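Local coordinates for NAD-dependent epimerase/dehydratase domain-containing protein (Ruegeria pomeroyi DSS-3, PDB 3IUS) that is of unknown function but probably binds NAD(P) in a Rossmann-type domain, as in related epimerases and dehydratases of the short-chain dehydrogenase/reductase superfamily, at residues Thr5-His13 with Leu24-Thr34; Tyr15-Leu24 with Val185-Met196. All coordinates share one frame; numbering follows the deposited sequence.

Interaction 1. Residues Thr5-His13 with Leu24-Thr34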
loop_
_atom_site.group_PDB
_atom_site.type_symbol
_atom_site.label_atom_id
_atom_site.label_comp_id
_atom_site.label_asym_id
_atom_site.label_seq_id
_atom_site.Cartn_x
_atom_site.Cartn_y
_atom_site.Cartn_z
ATOM N N THR A 5 -16.256 -4.374 -18.247
ATOM C CA THR A 5 -15.943 -3.836 -16.929
ATOM C C THR A 5 -16.559 -4.709 -15.841
ATOM O O THR A 5 -16.760 -5.909 -16.037
ATOM C CB THR A 5 -16.445 -2.386 -16.771
ATOM O OG1 THR A 5 -17.870 -2.346 -16.922
ATOM C CG2 THR A 5 -15.805 -1.482 -17.816
ATOM N N GLY A 6 -16.855 -4.109 -14.692
ATOM C CA GLY A 6 -17.483 -4.841 -13.609
ATOM C C GLY A 6 -17.867 -3.978 -12.420
ATOM O O GLY A 6 -17.942 -2.752 -12.520
ATOM N N THR A 7 -18.101 -4.635 -11.289
ATOM C CA THR A 7 -18.493 -3.965 -10.056
ATOM C C THR A 7 -17.505 -4.280 -8.936
ATOM O O THR A 7 -17.371 -5.428 -8.516
ATOM C CB THR A 7 -19.906 -4.393 -9.623
ATOM O OG1 THR A 7 -20.851 -3.993 -10.623
ATOM C CG2 THR A 7 -20.282 -3.762 -8.287
ATOM N N LEU A 8 -16.824 -3.247 -8.451
ATOM C CA LEU A 8 -15.801 -3.409 -7.437
ATOM C C LEU A 8 -16.281 -2.907 -6.079
ATOM O O LEU A 8 -16.736 -1.771 -5.954
ATOM C CB LEU A 8 -14.537 -2.646 -7.842
ATOM C CG LEU A 8 -13.443 -2.501 -6.779
ATOM C CD1 LEU A 8 -12.673 -3.797 -6.614
ATOM C CD2 LEU A 8 -12.499 -1.359 -7.137
ATOM N N LEU A 9 -16.173 -3.764 -5.069
ATOM C CA LEU A 9 -16.414 -3.369 -3.687
ATOM C C LEU A 9 -15.071 -3.186 -2.979
ATOM O O LEU A 9 -14.255 -4.105 -2.912
ATOM C CB LEU A 9 -17.277 -4.405 -2.966
ATOM C CG LEU A 9 -17.563 -4.197 -1.474
ATOM C CD1 LEU A 9 -18.084 -2.791 -1.198
ATOM C CD2 LEU A 9 -18.539 -5.246 -0.974
ATOM N N SER A 10 -14.847 -1.984 -2.462
ATOM C CA SER A 10 -13.559 -1.614 -1.905
ATOM C C SER A 10 -13.718 -1.320 -0.414
ATOM O O SER A 10 -14.320 -0.313 -0.034
ATOM C CB SER A 10 -13.037 -0.384 -2.657
ATOM O OG SER A 10 -11.886 0.179 -2.058
ATOM N N PHE A 11 -13.202 -2.214 0.428
ATOM C CA PHE A 11 -13.294 -2.053 1.879
ATOM C C PHE A 11 -12.183 -1.141 2.366
ATOM O O PHE A 11 -11.005 -1.379 2.085
ATOM C CB PHE A 11 -13.182 -3.406 2.589
ATOM C CG PHE A 11 -14.334 -4.327 2.328
ATOM C CD1 PHE A 11 -15.462 -4.296 3.137
ATOM C CD2 PHE A 11 -14.287 -5.232 1.284
ATOM C CE1 PHE A 11 -16.525 -5.151 2.900
ATOM C CE2 PHE A 11 -15.342 -6.087 1.040
ATOM C CZ PHE A 11 -16.465 -6.043 1.845
ATOM N N GLY A 12 -12.549 -0.110 3.115
ATOM C CA GLY A 12 -11.575 0.868 3.556
ATOM C C GLY A 12 -11.053 1.632 2.358
ATOM O O GLY A 12 -9.846 1.707 2.126
ATOM N N HIS A 13 -11.982 2.186 1.587
ATOM C CA HIS A 13 -11.670 2.942 0.380
ATOM C C HIS A 13 -10.954 4.242 0.729
ATOM O O HIS A 13 -11.582 5.295 0.833
ATOM C CB HIS A 13 -12.964 3.261 -0.359
ATOM C CG HIS A 13 -12.764 3.726 -1.768
ATOM N ND1 HIS A 13 -12.543 2.856 -2.814
ATOM C CD2 HIS A 13 -12.780 4.968 -2.308
ATOM C CE1 HIS A 13 -12.418 3.543 -3.936
ATOM N NE2 HIS A 13 -12.558 4.827 -3.657
ATOM N N LEU A 24 -10.796 4.056 -12.724
ATOM C CA LEU A 24 -11.732 3.031 -13.194
ATOM C C LEU A 24 -13.118 3.571 -13.535
ATOM O O LEU A 24 -13.741 3.128 -14.502
ATOM C CB LEU A 24 -11.879 1.919 -12.157
ATOM C CG LEU A 24 -10.642 1.069 -11.871
ATOM C CD1 LEU A 24 -10.993 -0.004 -10.861
ATOM C CD2 LEU A 24 -10.121 0.454 -13.155
ATOM N N ALA A 25 -13.602 4.508 -12.723
ATOM C CA ALA A 25 -14.953 5.045 -12.880
ATOM C C ALA A 25 -15.251 5.541 -14.302
ATOM O O ALA A 25 -16.295 5.211 -14.863
ATOM C CB ALA A 25 -15.221 6.148 -11.847
ATOM N N PRO A 26 -14.329 6.325 -14.890
ATOM C CA PRO A 26 -14.548 6.839 -16.248
ATOM C C PRO A 26 -14.567 5.730 -17.297
ATOM O O PRO A 26 -15.050 5.953 -18.405
ATOM C CB PRO A 26 -13.336 7.752 -16.476
ATOM C CG PRO A 26 -12.843 8.088 -15.115
ATOM C CD PRO A 26 -13.090 6.860 -14.302
ATOM N N GLN A 27 -14.049 4.557 -16.952
ATOM C CA GLN A 27 -14.011 3.436 -17.886
ATOM C C GLN A 27 -15.292 2.614 -17.856
ATOM O O GLN A 27 -15.427 1.634 -18.588
ATOM C CB GLN A 27 -12.806 2.544 -17.604
ATOM C CG GLN A 27 -11.491 3.298 -17.551
ATOM C CD GLN A 27 -10.299 2.372 -17.442
ATOM O OE1 GLN A 27 -10.230 1.351 -18.123
ATOM N NE2 GLN A 27 -9.352 2.725 -16.586
ATOM N N GLY A 28 -16.230 3.010 -17.005
ATOM C CA GLY A 28 -17.526 2.356 -16.958
ATOM C C GLY A 28 -17.730 1.469 -15.746
ATOM O O GLY A 28 -18.795 0.880 -15.573
ATOM N N TRP A 29 -16.704 1.369 -14.907
ATOM C CA TRP A 29 -16.786 0.569 -13.690
ATOM C C TRP A 29 -17.751 1.162 -12.671
ATOM O O TRP A 29 -17.875 2.381 -12.551
ATOM C CB TRP A 29 -15.404 0.445 -13.043
ATOM C CG TRP A 29 -14.497 -0.514 -13.729
ATOM C CD1 TRP A 29 -13.833 -0.318 -14.905
ATOM C CD2 TRP A 29 -14.142 -1.826 -13.281
ATOM N NE1 TRP A 29 -13.089 -1.427 -15.219
ATOM C CE2 TRP A 29 -13.260 -2.367 -14.235
ATOM C CE3 TRP A 29 -14.481 -2.594 -12.161
ATOM C CZ2 TRP A 29 -12.713 -3.643 -14.107
ATOM C CZ3 TRP A 29 -13.938 -3.861 -12.037
ATOM C CH2 TRP A 29 -13.065 -4.373 -13.004
ATOM N N ARG A 30 -18.431 0.290 -11.936
ATOM C CA ARG A 30 -19.153 0.711 -10.747
ATOM C C ARG A 30 -18.293 0.395 -9.528
ATOM O O ARG A 30 -17.872 -0.745 -9.347
ATOM C CB ARG A 30 -20.495 -0.009 -10.635
ATOM C CG ARG A 30 -21.256 0.338 -9.366
ATOM C CD ARG A 30 -22.465 -0.552 -9.159
ATOM N NE ARG A 30 -23.174 -0.194 -7.936
ATOM C CZ ARG A 30 -23.919 -1.037 -7.229
ATOM N NH1 ARG A 30 -24.057 -2.295 -7.624
ATOM N NH2 ARG A 30 -24.523 -0.618 -6.126
ATOM N N ILE A 31 -18.015 1.405 -8.708
ATOM C CA ILE A 31 -17.231 1.208 -7.492
ATOM C C ILE A 31 -18.039 1.560 -6.244
ATOM O O ILE A 31 -18.743 2.573 -6.207
ATOM C CB ILE A 31 -15.920 2.040 -7.491
ATOM C CG1 ILE A 31 -15.098 1.777 -8.755
ATOM C CG2 ILE A 31 -15.091 1.729 -6.255
ATOM C CD1 ILE A 31 -15.512 2.626 -9.929
ATOM N N ILE A 32 -17.932 0.702 -5.235
ATOM C CA ILE A 32 -18.550 0.913 -3.933
ATOM C C ILE A 32 -17.443 0.944 -2.883
ATOM O O ILE A 32 -16.685 -0.016 -2.751
ATOM C CB ILE A 32 -19.517 -0.235 -3.600
ATOM C CG1 ILE A 32 -20.548 -0.401 -4.717
ATOM C CG2 ILE A 32 -20.195 -0.007 -2.251
ATOM C CD1 ILE A 32 -21.307 -1.706 -4.650
ATOM N N GLY A 33 -17.329 2.046 -2.149
ATOM C CA GLY A 33 -16.253 2.185 -1.185
ATOM C C GLY A 33 -16.755 2.364 0.234
ATOM O O GLY A 33 -17.689 3.131 0.479
ATOM N N THR A 34 -16.135 1.661 1.174
ATOM C CA THR A 34 -16.543 1.755 2.570
ATOM C C THR A 34 -15.544 2.543 3.410
ATOM O O THR A 34 -14.355 2.628 3.085
ATOM C CB THR A 34 -16.714 0.373 3.213
ATOM O OG1 THR A 34 -15.447 -0.091 3.696
ATOM C CG2 THR A 34 -17.279 -0.629 2.203
HETATM O O HOH W 1 -19.845 -1.891 -14.924
HETATM O O HOH W 2 -23.539 -3.744 -10.057
#
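Thr-7 to Ser-10 pair in parallel with Arg-30 to Gly-33. Five backbone hydrogen bonds join the strands, from Arg-30 N to Gly-6 O at one end to Thr-34 N to Ser-10 O at the other. Beyond them, Thr-34 grips the turn twice. Its OG1 takes the N-H of Gly-12 at 3.0 Å and an angle of 170°, and its carbonyl O accepts from His-13 N at 2.8 Å. Thr-34 OG1 sits between its backbone N and carbonyl carbon (chi1 85°), which turns it to Gly-12.

These are the two parallel strands of a Rossmann-type beta-alpha-beta unit. Gly-12 belongs to a GxGxxA-like sequence, consistent with the dinucleotide-binding turn of this family.

On one sheet face, Leu-9 CD1 packs on Ile-32 CG2 at 3.6 Å. On the other, Leu-8 CD2 meets Ile-31 CG2, and His-13 CB lies 3.6 Å from Gly-33 CA. Ser-10 OG, in the ring plane, and His-13 ND1 share a hydrogen bond of 2.9 Å; with NE2 bonded to Ser-21 and Ser-47, this would hold the ring's rotation.

At the start of the strands, Thr-5 CB lies over the five-membered ring of Trp-29 in a CH-pi contact. Leu-24 CD2 lies over the opposite face, toward its rim. One water links Thr-5 OG1, Gly-6 O and Gly-28 O. A second joins Thr-7 OG1 to Arg-30 NH1, while Arg-30 NE forms a salt bridge with Glu-50.

Interaction 2. Residues Tyr15-Leu24 with Val185-Met196. With EDO (1,2-ethanediol), chain E.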
loop_
_atom_site.group_PDB
_atom_site.type_symbol
_atom_site.label_atom_id
_atom_site.label_comp_id
_atom_site.label_asym_id
_atom_site.label_seq_id
_atom_site.Cartn_x
_atom_site.Cartn_y
_atom_site.Cartn_z
ATOM N N TYR A 15 -6.806 6.398 0.667
ATOM C CA TYR A 15 -5.870 7.081 -0.218
ATOM C C TYR A 15 -5.576 6.310 -1.506
ATOM O O TYR A 15 -5.751 6.839 -2.605
ATOM C CB TYR A 15 -4.572 7.396 0.535
ATOM C CG TYR A 15 -3.589 8.223 -0.262
ATOM C CD1 TYR A 15 -3.776 9.591 -0.429
ATOM C CD2 TYR A 15 -2.478 7.636 -0.844
ATOM C CE1 TYR A 15 -2.878 10.348 -1.168
ATOM C CE2 TYR A 15 -1.578 8.380 -1.582
ATOM C CZ TYR A 15 -1.779 9.734 -1.739
ATOM O OH TYR A 15 -0.879 10.467 -2.475
ATOM N N THR A 16 -5.142 5.062 -1.361
ATOM C CA THR A 16 -4.765 4.232 -2.501
ATOM C C THR A 16 -5.957 3.852 -3.376
ATOM O O THR A 16 -5.926 4.041 -4.590
ATOM C CB THR A 16 -4.035 2.953 -2.041
ATOM O OG1 THR A 16 -2.776 3.314 -1.460
ATOM C CG2 THR A 16 -3.796 2.004 -3.207
ATOM N N ALA A 17 -7.001 3.309 -2.761
ATOM C CA ALA A 17 -8.172 2.846 -3.503
ATOM C C ALA A 17 -8.865 3.977 -4.275
ATOM O O ALA A 17 -9.457 3.747 -5.325
ATOM C CB ALA A 17 -9.155 2.154 -2.560
ATOM N N ARG A 18 -8.782 5.199 -3.754
ATOM C CA ARG A 18 -9.388 6.354 -4.416
ATOM C C ARG A 18 -8.698 6.716 -5.728
ATOM O O ARG A 18 -9.354 7.143 -6.679
ATOM C CB ARG A 18 -9.438 7.559 -3.472
ATOM C CG ARG A 18 -10.481 7.392 -2.385
ATOM C CD ARG A 18 -10.333 8.418 -1.285
ATOM N NE ARG A 18 -11.000 7.955 -0.073
ATOM C CZ ARG A 18 -11.115 8.665 1.042
ATOM N NH1 ARG A 18 -10.607 9.890 1.104
ATOM N NH2 ARG A 18 -11.739 8.147 2.094
ATOM N N VAL A 19 -7.379 6.555 -5.788
ATOM C CA VAL A 19 -6.675 6.807 -7.037
ATOM C C VAL A 19 -7.094 5.777 -8.079
ATOM O O VAL A 19 -7.276 6.116 -9.246
ATOM C CB VAL A 19 -5.141 6.817 -6.877
ATOM C CG1 VAL A 19 -4.729 7.764 -5.762
ATOM C CG2 VAL A 19 -4.618 5.420 -6.630
ATOM N N LEU A 20 -7.272 4.533 -7.650
ATOM C CA LEU A 20 -7.741 3.487 -8.551
ATOM C C LEU A 20 -9.150 3.795 -9.038
ATOM O O LEU A 20 -9.423 3.728 -10.236
ATOM C CB LEU A 20 -7.722 2.130 -7.856
ATOM C CG LEU A 20 -8.296 0.981 -8.686
ATOM C CD1 LEU A 20 -7.528 0.815 -9.988
ATOM C CD2 LEU A 20 -8.299 -0.308 -7.879
ATOM N N SER A 21 -10.046 4.130 -8.112
ATOM C CA SER A 21 -11.436 4.414 -8.484
ATOM C C SER A 21 -11.572 5.602 -9.453
ATOM O O SER A 21 -12.389 5.567 -10.375
ATOM C CB SER A 21 -12.351 4.548 -7.252
ATOM O OG SER A 21 -12.023 5.673 -6.450
ATOM N N ARG A 22 -10.760 6.638 -9.270
ATOM C CA ARG A 22 -10.802 7.785 -10.166
ATOM C C ARG A 22 -10.385 7.393 -11.582
ATOM O O ARG A 22 -10.769 8.049 -12.552
ATOM C CB ARG A 22 -9.929 8.925 -9.636
ATOM C CG ARG A 22 -10.384 9.488 -8.300
ATOM C CD ARG A 22 -9.429 10.562 -7.786
ATOM N NE ARG A 22 -9.820 11.049 -6.465
ATOM C CZ ARG A 22 -9.098 10.894 -5.359
ATOM N NH1 ARG A 22 -7.924 10.278 -5.404
ATOM N NH2 ARG A 22 -9.545 11.368 -4.208
ATOM N N ALA A 23 -9.607 6.317 -11.694
ATOM C CA ALA A 23 -9.143 5.817 -12.981
ATOM C C ALA A 23 -10.145 4.837 -13.579
ATOM O O ALA A 23 -10.335 4.797 -14.797
ATOM C CB ALA A 23 -7.770 5.162 -12.839
ATOM N N LEU A 24 -10.796 4.056 -12.724
ATOM C CA LEU A 24 -11.732 3.031 -13.194
ATOM C C LEU A 24 -13.118 3.571 -13.535
ATOM O O LEU A 24 -13.741 3.128 -14.502
ATOM C CB LEU A 24 -11.879 1.919 -12.157
ATOM C CG LEU A 24 -10.642 1.069 -11.871
ATOM C CD1 LEU A 24 -10.993 -0.004 -10.861
ATOM C CD2 LEU A 24 -10.121 0.454 -13.155
ATOM N N VAL A 185 1.751 6.194 -5.406
ATOM C CA VAL A 185 0.368 5.722 -5.428
ATOM C C VAL A 185 -0.163 5.469 -6.846
ATOM O O VAL A 185 -0.964 4.545 -7.065
ATOM C CB VAL A 185 -0.569 6.669 -4.631
ATOM C CG1 VAL A 185 -0.652 8.045 -5.291
ATOM C CG2 VAL A 185 -1.948 6.043 -4.454
ATOM N N GLU A 186 0.293 6.262 -7.812
ATOM C CA GLU A 186 -0.099 6.043 -9.207
ATOM C C GLU A 186 0.370 4.685 -9.724
ATOM O O GLU A 186 -0.324 4.032 -10.506
ATOM C CB GLU A 186 0.405 7.168 -10.114
ATOM C CG GLU A 186 -0.455 8.427 -10.072
ATOM C CD GLU A 186 -1.848 8.220 -10.658
ATOM O OE1 GLU A 186 -2.737 9.060 -10.394
ATOM O OE2 GLU A 186 -2.057 7.224 -11.383
ATOM N N ASP A 187 1.555 4.263 -9.290
ATOM C CA ASP A 187 2.092 2.974 -9.694
ATOM C C ASP A 187 1.363 1.815 -9.023
ATOM O O ASP A 187 1.208 0.741 -9.611
ATOM C CB ASP A 187 3.601 2.917 -9.453
ATOM C CG ASP A 187 4.385 3.628 -10.547
ATOM O OD1 ASP A 187 3.912 3.615 -11.707
ATOM O OD2 ASP A 187 5.456 4.205 -10.254
ATOM N N ILE A 188 0.899 2.024 -7.797
ATOM C CA ILE A 188 0.034 1.027 -7.181
ATOM C C ILE A 188 -1.223 0.849 -8.035
ATOM O O ILE A 188 -1.664 -0.281 -8.305
ATOM C CB ILE A 188 -0.378 1.412 -5.752
ATOM C CG1 ILE A 188 0.859 1.629 -4.874
ATOM C CG2 ILE A 188 -1.283 0.327 -5.169
ATOM C CD1 ILE A 188 0.552 2.236 -3.496
ATOM N N ALA A 189 -1.795 1.967 -8.473
ATOM C CA ALA A 189 -3.001 1.931 -9.298
ATOM C C ALA A 189 -2.764 1.130 -10.582
ATOM O O ALA A 189 -3.620 0.351 -11.008
ATOM C CB ALA A 189 -3.473 3.345 -9.617
ATOM N N GLN A 190 -1.588 1.319 -11.180
ATOM C CA GLN A 190 -1.193 0.580 -12.372
ATOM C C GLN A 190 -1.188 -0.920 -12.120
ATOM O O GLN A 190 -1.728 -1.702 -12.906
ATOM C CB GLN A 190 0.206 1.001 -12.825
ATOM C CG GLN A 190 0.247 2.222 -13.717
ATOM C CD GLN A 190 1.472 2.222 -14.614
ATOM O OE1 GLN A 190 1.364 2.064 -15.829
ATOM N NE2 GLN A 190 2.646 2.379 -14.016
ATOM N N VAL A 191 -0.551 -1.318 -11.026
ATOM C CA VAL A 191 -0.441 -2.729 -10.675
ATOM C C VAL A 191 -1.812 -3.369 -10.454
ATOM O O VAL A 191 -2.116 -4.441 -11.000
ATOM C CB VAL A 191 0.451 -2.919 -9.425
ATOM C CG1 VAL A 191 0.344 -4.346 -8.894
ATOM C CG2 VAL A 191 1.899 -2.557 -9.748
ATOM N N LEU A 192 -2.642 -2.708 -9.656
ATOM C CA LEU A 192 -3.984 -3.205 -9.369
ATOM C C LEU A 192 -4.777 -3.383 -10.657
ATOM O O LEU A 192 -5.384 -4.437 -10.893
ATOM C CB LEU A 192 -4.711 -2.261 -8.406
ATOM C CG LEU A 192 -4.139 -2.273 -6.986
ATOM C CD1 LEU A 192 -4.849 -1.256 -6.073
ATOM C CD2 LEU A 192 -4.213 -3.683 -6.405
ATOM N N ALA A 193 -4.752 -2.358 -11.501
ATOM C CA ALA A 193 -5.433 -2.429 -12.786
ATOM C C ALA A 193 -4.882 -3.581 -13.626
ATOM O O ALA A 193 -5.651 -4.366 -14.197
ATOM C CB ALA A 193 -5.317 -1.099 -13.527
ATOM N N ALA A 194 -3.557 -3.704 -13.682
ATOM C CA ALA A 194 -2.929 -4.769 -14.469
ATOM C C ALA A 194 -3.339 -6.155 -13.977
ATOM O O ALA A 194 -3.626 -7.056 -14.775
ATOM C CB ALA A 194 -1.411 -4.626 -14.453
ATOM N N SER A 195 -3.366 -6.329 -12.659
ATOM C CA SER A 195 -3.738 -7.611 -12.070
ATOM C C SER A 195 -5.201 -7.919 -12.356
ATOM O O SER A 195 -5.553 -9.055 -12.706
ATOM C CB SER A 195 -3.471 -7.616 -10.561
ATOM O OG SER A 195 -3.834 -8.854 -9.978
HETATM N N MSE A 196 -6.058 -6.911 -12.217
HETATM C CA MSE A 196 -7.460 -7.071 -12.610
HETATM C C MSE A 196 -7.561 -7.600 -14.042
HETATM O O MSE A 196 -8.405 -8.443 -14.340
HETATM C CB MSE A 196 -8.233 -5.754 -12.467
HETATM C CG MSE A 196 -8.854 -5.525 -11.097
HETATM SE SE MSE A 196 -9.048 -3.629 -10.655
HETATM C CE MSE A 196 -10.111 -3.821 -9.046
HETATM C C1 EDO E . -5.660 9.371 -9.953
HETATM O O1 EDO E . -6.407 8.282 -10.622
HETATM C C2 EDO E . -6.466 10.251 -9.042
HETATM O O2 EDO E . -6.209 10.824 -7.780
#
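Helices 15-24 and 185-196 cross at -62°, with their axes 8.8 Å apart at the closest approach. No hydrogen bond joins them. The contact is apolar. Val-185 packs against both Tyr-15 and Val-19. Its CB meets Tyr-15 CE2 at 3.6 Å, and its CG2 touches both methyls of Val-19 in the conformer given. A chi1 of -174° sets Tyr-15 CG opposite the backbone N and carries the ring to Val-185; its OH bonds to Pro-157 O. Cutting the Tyr-15 side chain back to an alanine is likely to bare one flank of Val-185 and leave Pro-157 O without its hydroxyl donor.

Helix 15-24 follows the first strand of the Rossmann-type unit, and helix 185-196 packs against that helix from much later in the chain. At the crossing, Leu-20 CA and Ala-189 CA are 5.0 Å apart; the small alanine lets the backbones come close. Thr-16 CG2 packs on Ile-188 CG2 at 3.6 Å. Leu-20 CD2 touches both Leu-192 CD1 and Met-196 CE. Leu-24 CD1 and the selenium of Met-196, a selenomethionine, meet tip to tip at 4.1 Å.

Beside Val-19, a 1,2-ethanediol, probably from the crystallisation liquor, donates from O1 to Val-19 O (2.7 Å).

Overall arrangement
From the N terminus, the chain runs through strand 7-11, helix 15-24 and strand 30-35. Interaction 1 closes this short loop by pairing the two strands, with the helix as the connection between them. Interaction 2 closes a far longer loop, from helix 15-24 to helix 185-197. The segments alternate along the chain, so the two contacts cross rather than nest. They share Leu-24 and touch directly: His-13 bonds to Arg-18 and Ser-21, and Leu-8 packs on Met-196. Together they tie the first beta-alpha-beta unit to the helix that follows strand 182-184, a later strand of the same parallel sheet.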